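Side-chain contacts in arylalkylamine N-Acetyltransferase like 5b (Aedes aegypti, PDB 4FD4), which probably catalyses the transfer of acetyl and longer acyl groups from coenzyme A to arylalkylamines such as serotonin and dopamine: residues 150-155 and 177-182; 101-106 and 198-203; 62-67 and 71-76. One frame throughout, in Å; residues are numbered along the deposited sequence.

Overall arrangement
From the N terminus, contact 3 closes first, a short hairpin that pairs strands 61-66 and 71-81 on one wing of the GNAT sheet. Contact 2 then opens on helix 99-115 and closes only at the loop 198-203, a span of 91 intervening residues. Contact 1 opens and closes within that span, joining helix 143-158 to the end of helix 170-178. Contacts 1 and 3 touch: Gln151 NE2 lies 3.2 Å from Ser76 OG, a probable hydrogen bond, and Phe150 packs on Val62. Contact 2 stands apart, across the chain's centre from both others, its nearest atoms about 16 Å from contact 1 and about 14 Å from contact 3.

Contact 1 of 3, residues 150-155 and 177-182; sequences FQMDLS and EKLGME
A Schellman motif ends helix 170-178 of this GNAT domain, and Met152 of helix 143-158 meets Leu179 and Met181 on either side of its glycine. The evidence for the motif is twofold: Gly180 has a positive phi of 89°, and the turn is closed by bonds from Gly180 N to Glu177 O and from Met181 N to Ala176 O. The contact itself is carried by the end of one thioether chain. Met152 runs extended beyond CG, which carries its methyl to the turn. There Met152 CE sits 3.5 Å from Leu179 CB, closer than usual for two carbons, and equally 3.5 Å from Met181 CG. The sulfur lies against one methyl of the leucine, Met152 SD to Leu179 CD2 being 3.7 Å. Met181 bends at its last torsion (chi3 77°), and its own sulfur stays within 3.7 Å of the same methyl, Met152 CE. The methyl also comes 3.3 Å from the carbonyl oxygen Leu179 O, but this polar atom has a better partner, a hydrogen bond from Lys215 NZ. All three touching side chains are buried. Ile163 of strand 162-167 touches both methionines, and both reach Lys215 of strand 209-216; Leu179 also touches Leu148, nearer the start of helix 143-158. The arrangement is that of a glycine-capped helix end leading into strand 182-188, packed against a neighbouring helix in the C-terminal half of the GNAT fold.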
# COMPACT_ATOMS: atom_id res chain seq x y z
N PHE A 150 13.39 0.77 -5.39
CA PHE A 150 13.35 -0.45 -6.17
C PHE A 150 12.02 -0.47 -6.93
O PHE A 150 11.99 -0.77 -8.13
CB PHE A 150 13.56 -1.69 -5.28
CG PHE A 150 13.72 -2.99 -6.05
CD1 PHE A 150 14.92 -3.71 -6.00
CD2 PHE A 150 12.67 -3.51 -6.81
CE1 PHE A 150 15.08 -4.92 -6.70
CE2 PHE A 150 12.82 -4.72 -7.51
CZ PHE A 150 14.02 -5.43 -7.46
N GLN A 151 10.92 -0.12 -6.26
CA GLN A 151 9.61 -0.12 -6.93
C GLN A 151 9.57 0.92 -8.07
O GLN A 151 9.01 0.67 -9.13
CB GLN A 151 8.48 0.12 -5.92
CG GLN A 151 8.17 -1.09 -5.01
CD GLN A 151 7.38 -2.20 -5.71
OE1 GLN A 151 7.43 -2.33 -6.94
NE2 GLN A 151 6.64 -3.00 -4.93
N MET A 152 10.18 2.08 -7.84
CA MET A 152 10.28 3.08 -8.91
C MET A 152 11.06 2.56 -10.12
O MET A 152 10.60 2.68 -11.26
CB MET A 152 10.94 4.36 -8.39
CG MET A 152 10.06 5.22 -7.50
SD MET A 152 11.01 6.53 -6.68
CE MET A 152 9.68 7.57 -6.07
N ASP A 153 12.23 1.99 -9.87
CA ASP A 153 13.09 1.48 -10.93
C ASP A 153 12.41 0.38 -11.72
O ASP A 153 12.48 0.33 -12.95
CB ASP A 153 14.40 0.94 -10.33
CG ASP A 153 15.24 2.03 -9.70
OD1 ASP A 153 14.98 3.22 -9.99
OD2 ASP A 153 16.16 1.71 -8.91
N LEU A 154 11.74 -0.51 -10.99
CA LEU A 154 11.06 -1.65 -11.57
C LEU A 154 9.89 -1.21 -12.43
O LEU A 154 9.74 -1.65 -13.58
CB LEU A 154 10.58 -2.59 -10.45
CG LEU A 154 9.90 -3.87 -10.91
CD1 LEU A 154 10.89 -4.75 -11.69
CD2 LEU A 154 9.34 -4.64 -9.71
N SER A 155 9.05 -0.34 -11.88
CA SER A 155 7.89 0.13 -12.63
C SER A 155 8.38 0.83 -13.89
O SER A 155 7.82 0.65 -14.97
CB SER A 155 7.00 1.04 -11.79
OG SER A 155 7.72 2.13 -11.25
N GLU A 177 8.20 12.19 -0.81
CA GLU A 177 8.61 13.54 -1.15
C GLU A 177 10.08 13.57 -1.55
O GLU A 177 10.44 14.12 -2.59
CB GLU A 177 8.32 14.51 0.01
CG GLU A 177 6.97 15.22 -0.12
CD GLU A 177 6.28 15.44 1.22
OE1 GLU A 177 6.93 15.31 2.28
OE2 GLU A 177 5.06 15.75 1.20
N LYS A 178 10.93 12.94 -0.73
CA LYS A 178 12.36 12.86 -0.99
C LYS A 178 12.67 12.28 -2.37
O LYS A 178 13.54 12.78 -3.09
CB LYS A 178 13.07 12.03 0.08
CG LYS A 178 14.56 11.81 -0.18
CD LYS A 178 15.22 11.03 0.96
CE LYS A 178 16.70 11.42 1.10
NZ LYS A 178 17.64 10.32 0.71
N LEU A 179 11.96 11.21 -2.74
CA LEU A 179 12.23 10.54 -4.00
C LEU A 179 11.45 11.15 -5.16
O LEU A 179 11.25 10.51 -6.20
CB LEU A 179 11.98 9.02 -3.90
CG LEU A 179 12.98 8.16 -3.11
CD1 LEU A 179 12.88 8.42 -1.62
CD2 LEU A 179 12.77 6.67 -3.40
N GLY A 180 11.00 12.40 -4.97
CA GLY A 180 10.46 13.19 -6.06
C GLY A 180 8.97 13.06 -6.31
O GLY A 180 8.47 13.48 -7.35
N MET A 181 8.26 12.48 -5.35
CA MET A 181 6.81 12.35 -5.45
C MET A 181 6.11 13.58 -4.86
O MET A 181 6.47 14.04 -3.78
CB MET A 181 6.34 11.07 -4.75
CG MET A 181 7.04 9.80 -5.26
SD MET A 181 6.38 8.29 -4.52
CE MET A 181 4.85 8.09 -5.43
N GLU A 182 5.13 14.11 -5.59
CA GLU A 182 4.33 15.23 -5.11
C GLU A 182 3.05 14.68 -4.50
O GLU A 182 2.34 13.91 -5.14
CB GLU A 182 4.00 16.17 -6.29
CG GLU A 182 3.09 17.37 -5.95
CD GLU A 182 2.54 18.07 -7.20
OE1 GLU A 182 2.81 17.59 -8.33
OE2 GLU A 182 1.84 19.10 -7.07

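Contact 2 of 3, residues 101-106 and 198-203; sequences WGDILK and EKLFEP
Asp103 and Leu200 both set CG opposite their own carbonyl carbon (chi1 -67° and -77°), and from facing backbones these torsions bring a carboxylate and an isobutyl group together. The two side chains cross at about a right angle. Leu200 CD1 stands over the flat of the carboxylate, 3.6 Å from Asp103 CG, and is nearly as close to one oxygen, at 3.7 Å from Asp103 OD1. The second methyl reaches that oxygen too, Leu200 CD2 to Asp103 OD1 being 3.7 Å. Such a contact is purely van der Waals; the polar needs of the buried acid are met elsewhere, by Tyr38 OH at OD1 and by a salt bridge from Lys99 NZ at OD2. Those two partners hold the group while leucine methyls pack on it. The charge of Lys99 would be expected to favour the ionised acid, whereas Glu198 OE1, 6.3 Å from Asp103 OD1, would oppose this weakly.

In the GNAT fold, the contact joins helix 99-115 to the long loop between strands 182-188 and 209-216, which meets the helix at Asp103 and Ile104 and is itself pinned by backbone bonds of Leu200 with Val39 and Glu202 with Ser37. One residue on along each segment, Ile104 meets Phe201, again at about a right angle. Ile104 CG1 lies near the plane of the ring at its edge, 4.0 Å from Phe201 CZ and 4.2 Å from Phe201 CE1. Ile34 of helix 33-37 touches both of these side chains, and a glycerol, probably from the crystallisation liquor, lies about 4 Å from the side chain of Ile104.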
# COMPACT_ATOMS: atom_id res chain seq x y z
N TRP A 101 -13.21 -5.71 5.31
CA TRP A 101 -12.47 -5.59 4.05
C TRP A 101 -13.29 -4.80 3.03
O TRP A 101 -12.72 -4.03 2.27
CB TRP A 101 -12.03 -6.94 3.48
CG TRP A 101 -11.29 -6.80 2.15
CD1 TRP A 101 -11.64 -7.38 0.95
CD2 TRP A 101 -10.11 -6.03 1.89
NE1 TRP A 101 -10.73 -7.02 -0.02
CE2 TRP A 101 -9.79 -6.18 0.53
CE3 TRP A 101 -9.29 -5.22 2.69
CZ2 TRP A 101 -8.69 -5.56 -0.06
CZ3 TRP A 101 -8.20 -4.59 2.10
CH2 TRP A 101 -7.91 -4.77 0.74
N GLY A 102 -14.61 -4.99 3.02
CA GLY A 102 -15.47 -4.18 2.16
C GLY A 102 -15.37 -2.68 2.46
O GLY A 102 -15.25 -1.85 1.54
N ASP A 103 -15.39 -2.34 3.75
CA ASP A 103 -15.25 -0.95 4.17
C ASP A 103 -13.89 -0.37 3.78
O ASP A 103 -13.79 0.78 3.31
CB ASP A 103 -15.44 -0.82 5.69
CG ASP A 103 -16.86 -1.14 6.15
OD1 ASP A 103 -17.03 -1.41 7.36
OD2 ASP A 103 -17.79 -1.11 5.31
N ILE A 104 -12.84 -1.16 3.99
CA ILE A 104 -11.49 -0.70 3.64
C ILE A 104 -11.37 -0.50 2.13
O ILE A 104 -10.82 0.51 1.66
CB ILE A 104 -10.39 -1.64 4.17
CG1 ILE A 104 -10.32 -1.55 5.69
CG2 ILE A 104 -9.03 -1.26 3.58
CD1 ILE A 104 -9.46 -2.63 6.35
N LEU A 105 -11.92 -1.44 1.37
CA LEU A 105 -11.95 -1.36 -0.08
C LEU A 105 -12.64 -0.09 -0.56
O LEU A 105 -12.15 0.57 -1.48
CB LEU A 105 -12.68 -2.58 -0.66
CG LEU A 105 -11.82 -3.70 -1.22
CD1 LEU A 105 -12.69 -4.91 -1.56
CD2 LEU A 105 -11.08 -3.20 -2.46
N LYS A 106 -13.77 0.26 0.05
CA LYS A 106 -14.42 1.53 -0.28
C LYS A 106 -13.57 2.73 0.03
O LYS A 106 -13.51 3.68 -0.77
CB LYS A 106 -15.77 1.66 0.43
CG LYS A 106 -16.83 0.69 -0.04
CD LYS A 106 -18.00 0.76 0.92
CE LYS A 106 -19.07 -0.26 0.59
NZ LYS A 106 -20.25 -0.07 1.47
N GLU A 198 -21.49 6.71 8.18
CA GLU A 198 -20.86 6.08 9.33
C GLU A 198 -19.36 6.36 9.44
O GLU A 198 -18.62 6.24 8.46
CB GLU A 198 -21.10 4.57 9.28
CG GLU A 198 -20.77 3.83 10.57
CD GLU A 198 -21.22 2.38 10.54
OE1 GLU A 198 -20.77 1.61 11.42
OE2 GLU A 198 -22.03 2.01 9.65
N LYS A 199 -18.92 6.71 10.63
CA LYS A 199 -17.54 6.85 10.98
C LYS A 199 -16.93 5.50 11.26
O LYS A 199 -17.33 4.86 12.19
CB LYS A 199 -17.45 7.67 12.24
CG LYS A 199 -16.09 8.15 12.57
CD LYS A 199 -15.99 8.45 14.01
CE LYS A 199 -14.59 8.56 14.40
NZ LYS A 199 -13.97 9.72 13.79
N LEU A 200 -15.95 5.08 10.47
CA LEU A 200 -15.49 3.69 10.55
C LEU A 200 -14.05 3.55 11.06
O LEU A 200 -13.61 2.44 11.35
CB LEU A 200 -15.63 3.01 9.19
CG LEU A 200 -17.05 2.60 8.82
CD1 LEU A 200 -17.14 2.26 7.35
CD2 LEU A 200 -17.51 1.44 9.69
N PHE A 201 -13.34 4.66 11.15
CA PHE A 201 -11.95 4.61 11.56
C PHE A 201 -11.68 5.61 12.66
O PHE A 201 -12.09 6.77 12.58
CB PHE A 201 -11.03 4.86 10.36
CG PHE A 201 -11.20 3.83 9.27
CD1 PHE A 201 -10.50 2.64 9.31
CD2 PHE A 201 -12.07 4.06 8.21
CE1 PHE A 201 -10.65 1.69 8.31
CE2 PHE A 201 -12.23 3.11 7.21
CZ PHE A 201 -11.52 1.93 7.26
N GLU A 202 -10.97 5.16 13.69
CA GLU A 202 -10.69 5.96 14.86
C GLU A 202 -9.22 5.81 15.24
O GLU A 202 -8.89 5.07 16.15
CB GLU A 202 -11.56 5.49 16.03
CG GLU A 202 -12.13 6.61 16.89
CD GLU A 202 -13.54 6.30 17.38
OE1 GLU A 202 -14.44 7.14 17.15
OE2 GLU A 202 -13.74 5.23 17.99
N PRO A 203 -8.34 6.53 14.52
CA PRO A 203 -6.91 6.36 14.80
C PRO A 203 -6.55 6.88 16.19
O PRO A 203 -6.75 8.07 16.49
CB PRO A 203 -6.24 7.21 13.71
CG PRO A 203 -7.28 8.21 13.30
CD PRO A 203 -8.60 7.54 13.48

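Contact 3 of 3, residues 62-67 and 71-76; sequences VVAEDS and KFIGVS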
# COMPACT_ATOMS: atom_id res chain seq x y z
N VAL A 62 8.10 -6.77 -3.83
CA VAL A 62 9.53 -6.67 -3.61
C VAL A 62 9.82 -6.94 -2.13
O VAL A 62 9.12 -6.43 -1.26
CB VAL A 62 10.09 -5.28 -3.95
CG1 VAL A 62 11.60 -5.23 -3.66
CG2 VAL A 62 9.82 -4.92 -5.40
N VAL A 63 10.85 -7.72 -1.87
CA VAL A 63 11.21 -8.04 -0.51
C VAL A 63 12.63 -7.61 -0.26
O VAL A 63 13.47 -7.56 -1.19
CB VAL A 63 11.04 -9.54 -0.21
CG1 VAL A 63 9.56 -9.93 -0.17
CG2 VAL A 63 11.80 -10.36 -1.24
N ALA A 64 12.87 -7.25 0.99
CA ALA A 64 14.21 -7.01 1.51
C ALA A 64 14.48 -8.19 2.43
O ALA A 64 13.70 -8.47 3.36
CB ALA A 64 14.26 -5.70 2.28
N GLU A 65 15.59 -8.87 2.14
CA GLU A 65 15.93 -10.15 2.75
C GLU A 65 17.28 -10.06 3.45
O GLU A 65 18.23 -9.48 2.92
CB GLU A 65 15.99 -11.20 1.64
CG GLU A 65 16.35 -12.61 2.04
CD GLU A 65 16.40 -13.56 0.84
OE1 GLU A 65 16.01 -14.74 0.98
OE2 GLU A 65 16.82 -13.12 -0.26
N ASP A 66 17.36 -10.64 4.64
CA ASP A 66 18.63 -10.79 5.36
C ASP A 66 19.17 -12.17 4.99
O ASP A 66 18.88 -13.16 5.66
CB ASP A 66 18.38 -10.69 6.87
CG ASP A 66 19.66 -10.83 7.70
OD1 ASP A 66 20.62 -11.48 7.24
OD2 ASP A 66 19.68 -10.31 8.83
N SER A 67 19.94 -12.23 3.90
CA SER A 67 20.39 -13.52 3.37
C SER A 67 21.18 -14.34 4.39
O SER A 67 21.12 -15.57 4.38
CB SER A 67 21.22 -13.32 2.10
OG SER A 67 22.41 -12.61 2.37
N LYS A 71 15.88 -14.58 5.90
CA LYS A 71 14.72 -13.97 6.54
C LYS A 71 14.29 -12.68 5.82
O LYS A 71 15.14 -11.84 5.50
CB LYS A 71 15.06 -13.65 8.00
CG LYS A 71 14.07 -12.76 8.73
CD LYS A 71 14.65 -12.31 10.08
CE LYS A 71 13.64 -11.50 10.89
NZ LYS A 71 14.20 -11.12 12.22
N PHE A 72 12.99 -12.52 5.57
CA PHE A 72 12.51 -11.26 5.03
C PHE A 72 12.49 -10.21 6.15
O PHE A 72 12.17 -10.53 7.30
CB PHE A 72 11.10 -11.41 4.44
CG PHE A 72 11.04 -12.21 3.16
CD1 PHE A 72 12.19 -12.49 2.43
CD2 PHE A 72 9.81 -12.67 2.67
CE1 PHE A 72 12.13 -13.23 1.26
CE2 PHE A 72 9.74 -13.40 1.50
CZ PHE A 72 10.90 -13.69 0.79
N ILE A 73 12.82 -8.98 5.83
CA ILE A 73 12.81 -7.91 6.82
C ILE A 73 12.18 -6.65 6.25
O ILE A 73 12.11 -5.62 6.92
CB ILE A 73 14.23 -7.58 7.31
CG1 ILE A 73 15.10 -7.19 6.12
CG2 ILE A 73 14.81 -8.78 8.05
CD1 ILE A 73 16.44 -6.60 6.51
N GLY A 74 11.74 -6.72 5.00
CA GLY A 74 10.96 -5.63 4.46
C GLY A 74 10.13 -6.12 3.29
O GLY A 74 10.47 -7.14 2.68
N VAL A 75 9.07 -5.40 2.96
CA VAL A 75 8.24 -5.81 1.81
C VAL A 75 7.51 -4.61 1.25
O VAL A 75 7.17 -3.67 1.98
CB VAL A 75 7.24 -6.92 2.21
CG1 VAL A 75 6.34 -6.43 3.36
CG2 VAL A 75 6.37 -7.41 0.98
N SER A 76 7.32 -4.61 -0.07
CA SER A 76 6.53 -3.57 -0.73
C SER A 76 5.67 -4.23 -1.79
O SER A 76 6.15 -5.03 -2.60
CB SER A 76 7.42 -2.51 -1.38
OG SER A 76 6.60 -1.55 -2.05
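Val63 and Phe72 make the principal side-chain contact of an antiparallel beta hairpin, strands 61-66 and 71-81, that carries a classic bulge. Val63 sets CG1 anti to its carbonyl carbon (chi1 -70°), which turns both methyls to the ring. Val63 CG1 lies over the face of the Phe72 ring, 4.0 Å from its centroid, a CH-pi contact. Val63 CG2 also lies over the ring, nearest Phe72 CE1 at 3.8 Å. Near the ring plane, Glu65 CB approaches the edge, 4.1 Å from Phe72 CD1.

The bulge shifts the pairing by one residue between Ala64 and Glu65: Ile73 and Gly74 both face Ala64, whose carbonyl oxygen takes two N-H groups. Ile73 N to Ala64 O is short and nearly straight (2.7 Å, 174°), while Gly74 N to Ala64 O is longer and bent (3.1 Å, 140°). In return Ala64 N donates to Gly74 O at 2.9 Å, coming from well above the carbonyl plane.

Further out, Ile23 and Gln19 of helix 17-28 touch Phe72, and Arg10 of strand 7-11 forms a salt bridge with Glu65 OE2. Backbone bonds of Val63 with Arg10 and of Val75 with Ala133 tie the hairpin to the strands flanking it in the GNAT sheet. Away from the hairpin turn, Val62 and Ser76 bond both ways, Ser76 N reaching Val62 O at 2.8 Å, and Ser76 OG is hydrogen-bonded to Ile131 O.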